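Local structure of structural polyprotein, VP2 (Israeli acute paralysis virus, 5CDD) at residues Ser4-Gln7 / Phe8-Pro12; Arg47-Leu51 / Pro52-Leu56. The protein probably serves as one of the structural subunits of the virus capsid, assembling with its companion coat proteins into pentamers. All blocks are in the same frame, centred on the assembly; numbering follows the deposited sequence.

Contact 1 is the last turns of the N-terminal helix 2-9 running out toward Pro12, and contact 2, later in the chain of this capsid subunit, is the cis-proline turn from strand 47-51 into helix 53-57. Contact 1 lies on the surface, where other chains of the assembly reach it; contact 2 is partly buried, and no other chain touches it. Their centres lie about 17 Å apart and their nearest atoms about 5 Å, without touching. Common neighbours join them: Leu65 packs against both Leu9 and Leu56, Leu185 pairs by backbone with Leu9 and takes the side chains of Val55 and Leu56, and Lys61 meets both contacts.

Contact 1 (Ser4-Gln7 / Phe8-Pro12); sequences SIIQ and FLQRP
Leu9 sits one helical turn on from Ile5, and this is the C-terminal end of helix 2-9, where the helix unwinds toward Pro12. Leu9 N bonds Ile5 O at 3.0 Å, and beside that bond the branch methyls Ile5 CG2 and Leu9 CD1 meet at 4.3 Å, forming a small apolar patch along one side of the helix. The turn before it is a regular one too, Phe8 N to Ser4 O at 3.1 Å. From Leu9 on, four- and three-residue spacings mix: Leu9 N and Gln10 N both lean weakly on Ile6 O, while Gln10 N donates better to Gln7 O at 3.2 Å, and Arg11 N follows with Phe8 O at 3.3 Å. Phe8 CG stands anti to its backbone N (chi1 -179°), which leads the ring away from the preceding turn and toward Lys64, its cation-pi partner. Farther out, Lys61 NZ bonds Arg11 O and, more weakly, the carbonyls of Phe8 and Leu9, which would probably favour the negative end of the helix. Ile5 rests on Leu190, and Ile6, Leu9 and Gln10 on Ile188, which seats the helix on strand 188-193, while Gln7 packs against Glu9 of one neighbouring chain and Asp198 of another. At the last turn, Arg11 CG comes up beyond the carbonyl oxygen of Gln7, 3.6 Å from that O.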
loop_
_atom_site.group_PDB
_atom_site.type_symbol
_atom_site.label_atom_id
_atom_site.label_comp_id
_atom_site.label_asym_id
_atom_site.label_seq_id
_atom_site.Cartn_x
_atom_site.Cartn_y
_atom_site.Cartn_z
ATOM N N SER C 4 -12.073 61.291 -16.069
ATOM C CA SER C 4 -12.676 62.547 -15.633
ATOM C C SER C 4 -14.173 62.347 -15.410
ATOM O O SER C 4 -14.779 63.003 -14.562
ATOM C CB SER C 4 -12.434 63.642 -16.677
ATOM O OG SER C 4 -12.935 63.255 -17.942
ATOM N N ILE C 5 -14.764 61.431 -16.172
ATOM C CA ILE C 5 -16.186 61.133 -16.047
ATOM C C ILE C 5 -16.442 60.400 -14.737
ATOM O O ILE C 5 -17.391 60.705 -14.015
ATOM C CB ILE C 5 -16.682 60.240 -17.201
ATOM C CG1 ILE C 5 -16.609 61.006 -18.521
ATOM C CG2 ILE C 5 -18.105 59.778 -16.928
ATOM C CD1 ILE C 5 -17.097 60.214 -19.714
ATOM N N ILE C 6 -15.591 59.426 -14.441
ATOM C CA ILE C 6 -15.716 58.650 -13.216
ATOM C C ILE C 6 -15.528 59.555 -12.005
ATOM O O ILE C 6 -16.184 59.375 -10.979
ATOM C CB ILE C 6 -14.686 57.497 -13.185
ATOM C CG1 ILE C 6 -15.023 56.486 -14.286
ATOM C CG2 ILE C 6 -14.691 56.819 -11.822
ATOM C CD1 ILE C 6 -14.074 55.316 -14.370
ATOM N N GLN C 7 -14.637 60.532 -12.129
ATOM C CA GLN C 7 -14.394 61.472 -11.043
ATOM C C GLN C 7 -15.646 62.302 -10.788
ATOM O O GLN C 7 -15.991 62.591 -9.643
ATOM C CB GLN C 7 -13.232 62.402 -11.391
ATOM C CG GLN C 7 -11.861 61.789 -11.197
ATOM C CD GLN C 7 -11.661 61.264 -9.787
ATOM O OE1 GLN C 7 -12.057 60.141 -9.467
ATOM N NE2 GLN C 7 -11.061 62.082 -8.931
ATOM N N PHE C 8 -16.322 62.679 -11.869
ATOM C CA PHE C 8 -17.538 63.478 -11.787
ATOM C C PHE C 8 -18.677 62.680 -11.165
ATOM O O PHE C 8 -19.537 63.237 -10.484
ATOM C CB PHE C 8 -17.928 63.960 -13.190
ATOM C CG PHE C 8 -19.164 64.818 -13.223
ATOM C CD1 PHE C 8 -20.433 64.244 -13.253
ATOM C CD2 PHE C 8 -19.057 66.204 -13.226
ATOM C CE1 PHE C 8 -21.577 65.041 -13.286
ATOM C CE2 PHE C 8 -20.193 67.006 -13.259
ATOM C CZ PHE C 8 -21.454 66.424 -13.289
ATOM N N LEU C 9 -18.678 61.372 -11.397
ATOM C CA LEU C 9 -19.715 60.506 -10.856
ATOM C C LEU C 9 -19.518 60.278 -9.361
ATOM O O LEU C 9 -20.438 59.842 -8.668
ATOM C CB LEU C 9 -19.720 59.163 -11.586
ATOM C CG LEU C 9 -20.048 59.207 -13.081
ATOM C CD1 LEU C 9 -19.982 57.804 -13.653
ATOM C CD2 LEU C 9 -21.429 59.804 -13.295
ATOM N N GLN C 10 -18.321 60.575 -8.865
ATOM C CA GLN C 10 -18.024 60.397 -7.450
ATOM C C GLN C 10 -18.280 61.675 -6.663
ATOM O O GLN C 10 -18.056 61.723 -5.454
ATOM C CB GLN C 10 -16.572 59.961 -7.263
ATOM C CG GLN C 10 -16.203 58.713 -8.040
ATOM C CD GLN C 10 -14.852 58.165 -7.642
ATOM O OE1 GLN C 10 -13.851 58.880 -7.657
ATOM N NE2 GLN C 10 -14.814 56.886 -7.284
ATOM N N ARG C 11 -18.748 62.709 -7.357
ATOM C CA ARG C 11 -19.048 63.985 -6.719
ATOM C C ARG C 11 -20.366 63.897 -5.962
ATOM O O ARG C 11 -21.404 63.574 -6.542
ATOM C CB ARG C 11 -19.152 65.097 -7.763
ATOM C CG ARG C 11 -17.856 65.439 -8.456
ATOM C CD ARG C 11 -18.092 66.555 -9.451
ATOM N NE ARG C 11 -16.857 67.015 -10.077
ATOM C CZ ARG C 11 -16.797 68.006 -10.959
ATOM N NH1 ARG C 11 -17.904 68.643 -11.321
ATOM N NH2 ARG C 11 -15.628 68.362 -11.475
ATOM N N PRO C 12 -20.341 64.177 -4.649
ATOM C CA PRO C 12 -21.564 64.124 -3.843
ATOM C C PRO C 12 -22.578 65.152 -4.335
ATOM O O PRO C 12 -22.202 66.266 -4.688
ATOM C CB PRO C 12 -21.063 64.452 -2.437
ATOM C CG PRO C 12 -19.661 63.936 -2.439
ATOM C CD PRO C 12 -19.164 64.400 -3.790
#

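Contact 2 (Arg47-Leu51 / Pro52-Leu56); sequences RSWTL and PSTVL
Thr54 chi1, at -67°, sets OG1 beside its own backbone N and anti to its carbonyl carbon, so hydroxyl and amide together can reach back to Thr50 O. The same torsion sends methyl CG2 toward Trp49. Thr50 O is gripped twice: Thr54 N approaches in the carbonyl plane at 3.1 Å, and Thr54 OG1 donates at 2.7 Å from 52° out of that plane. The two bonds close a five-residue turn round the cis peptide between Leu51 and Pro52. Pro52 O then accepts Leu56 N at 3.0 Å, within a weakly bonded helix.

Apolar contacts flank the polar grip. Trp49 CD1 meets Thr54 CG2 obliquely at 3.9 Å, and Leu51 CD2 comes to 3.9 Å from Thr54 CB and reaches on to Val55 CG1. Ser53 OG and Thr50 OG1 turn to Asp153 and Gln156, the former bonded to Asp153 and the latter to Gln156.

In this picornavirus-type jelly roll, strand 47-51 is an outermost strand, within this chain, of a four-stranded sheet, paired antiparallel with strand 155-161; Trp49 and Leu51 pack across onto Met183 of strand 179-186, and Val55 and Leu56 onto Leu185 of the same strand.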
loop_
_atom_site.group_PDB
_atom_site.type_symbol
_atom_site.label_atom_id
_atom_site.label_comp_id
_atom_site.label_asym_id
_atom_site.label_seq_id
_atom_site.Cartn_x
_atom_site.Cartn_y
_atom_site.Cartn_z
ATOM N N ARG C 47 -39.029 58.304 3.586
ATOM C CA ARG C 47 -38.654 58.542 2.199
ATOM C C ARG C 47 -37.945 57.304 1.667
ATOM O O ARG C 47 -37.353 56.544 2.433
ATOM C CB ARG C 47 -37.718 59.754 2.111
ATOM C CG ARG C 47 -37.601 60.368 0.723
ATOM C CD ARG C 47 -38.932 60.955 0.271
ATOM N NE ARG C 47 -39.460 61.928 1.229
ATOM C CZ ARG C 47 -38.906 63.109 1.488
ATOM N NH1 ARG C 47 -37.799 63.480 0.856
ATOM N NH2 ARG C 47 -39.456 63.921 2.383
ATOM N N SER C 48 -38.015 57.098 0.355
ATOM C CA SER C 48 -37.364 55.952 -0.270
ATOM C C SER C 48 -36.735 56.364 -1.590
ATOM O O SER C 48 -37.184 57.309 -2.237
ATOM C CB SER C 48 -38.368 54.825 -0.513
ATOM O OG SER C 48 -39.371 55.225 -1.427
ATOM N N TRP C 49 -35.694 55.642 -1.988
ATOM C CA TRP C 49 -34.989 55.937 -3.227
ATOM C C TRP C 49 -34.690 54.662 -4.003
ATOM O O TRP C 49 -34.215 53.678 -3.437
ATOM C CB TRP C 49 -33.675 56.652 -2.912
ATOM C CG TRP C 49 -33.855 57.936 -2.172
ATOM C CD1 TRP C 49 -34.109 59.166 -2.710
ATOM C CD2 TRP C 49 -33.820 58.119 -0.753
ATOM N NE1 TRP C 49 -34.232 60.105 -1.714
ATOM C CE2 TRP C 49 -34.059 59.489 -0.502
ATOM C CE3 TRP C 49 -33.609 57.259 0.333
ATOM C CZ2 TRP C 49 -34.094 60.020 0.792
ATOM C CZ3 TRP C 49 -33.645 57.787 1.621
ATOM C CH2 TRP C 49 -33.884 59.157 1.837
ATOM N N THR C 50 -34.982 54.684 -5.300
ATOM C CA THR C 50 -34.710 53.537 -6.150
ATOM C C THR C 50 -33.359 53.783 -6.804
ATOM O O THR C 50 -33.204 54.657 -7.656
ATOM C CB THR C 50 -35.788 53.346 -7.237
ATOM O OG1 THR C 50 -35.414 52.261 -8.104
ATOM C CG2 THR C 50 -35.971 54.622 -8.040
ATOM N N LEU C 51 -32.371 53.008 -6.376
ATOM C CA LEU C 51 -31.017 53.139 -6.897
ATOM C C LEU C 51 -30.705 52.105 -7.970
ATOM O O LEU C 51 -31.324 51.042 -8.019
ATOM C CB LEU C 51 -30.027 53.023 -5.746
ATOM C CG LEU C 51 -30.231 54.079 -4.666
ATOM C CD1 LEU C 51 -29.467 53.712 -3.414
ATOM C CD2 LEU C 51 -29.772 55.425 -5.191
ATOM N N PRO C 52 -29.713 52.390 -8.827
ATOM C CA PRO C 52 -28.891 53.603 -8.828
ATOM C C PRO C 52 -29.420 54.761 -9.675
ATOM O O PRO C 52 -28.793 55.817 -9.729
ATOM C CB PRO C 52 -27.560 53.092 -9.348
ATOM C CG PRO C 52 -28.007 52.145 -10.433
ATOM C CD PRO C 52 -29.138 51.376 -9.733
ATOM N N SER C 53 -30.561 54.570 -10.330
ATOM C CA SER C 53 -31.118 55.618 -11.173
ATOM C C SER C 53 -31.310 56.950 -10.459
ATOM O O SER C 53 -31.124 58.006 -11.057
ATOM C CB SER C 53 -32.455 55.174 -11.773
ATOM O OG SER C 53 -33.448 55.026 -10.769
ATOM N N THR C 54 -31.680 56.911 -9.185
ATOM C CA THR C 54 -31.894 58.141 -8.431
ATOM C C THR C 54 -30.666 59.042 -8.401
ATOM O O THR C 54 -30.771 60.259 -8.553
ATOM C CB THR C 54 -32.303 57.839 -6.971
ATOM O OG1 THR C 54 -33.595 57.220 -6.950
ATOM C CG2 THR C 54 -32.359 59.115 -6.154
ATOM N N VAL C 55 -29.501 58.442 -8.193
ATOM C CA VAL C 55 -28.265 59.211 -8.132
ATOM C C VAL C 55 -27.754 59.535 -9.537
ATOM O O VAL C 55 -27.101 60.558 -9.750
ATOM C CB VAL C 55 -27.175 58.450 -7.340
ATOM C CG1 VAL C 55 -26.848 57.150 -8.032
ATOM C CG2 VAL C 55 -25.927 59.308 -7.192
ATOM N N LEU C 56 -28.056 58.673 -10.502
ATOM C CA LEU C 56 -27.621 58.935 -11.868
ATOM C C LEU C 56 -28.415 60.113 -12.438
ATOM O O LEU C 56 -28.063 60.648 -13.486
ATOM C CB LEU C 56 -27.806 57.700 -12.764
ATOM C CG LEU C 56 -26.959 56.440 -12.538
ATOM C CD1 LEU C 56 -27.397 55.374 -13.537
ATOM C CD2 LEU C 56 -25.470 56.738 -12.705
#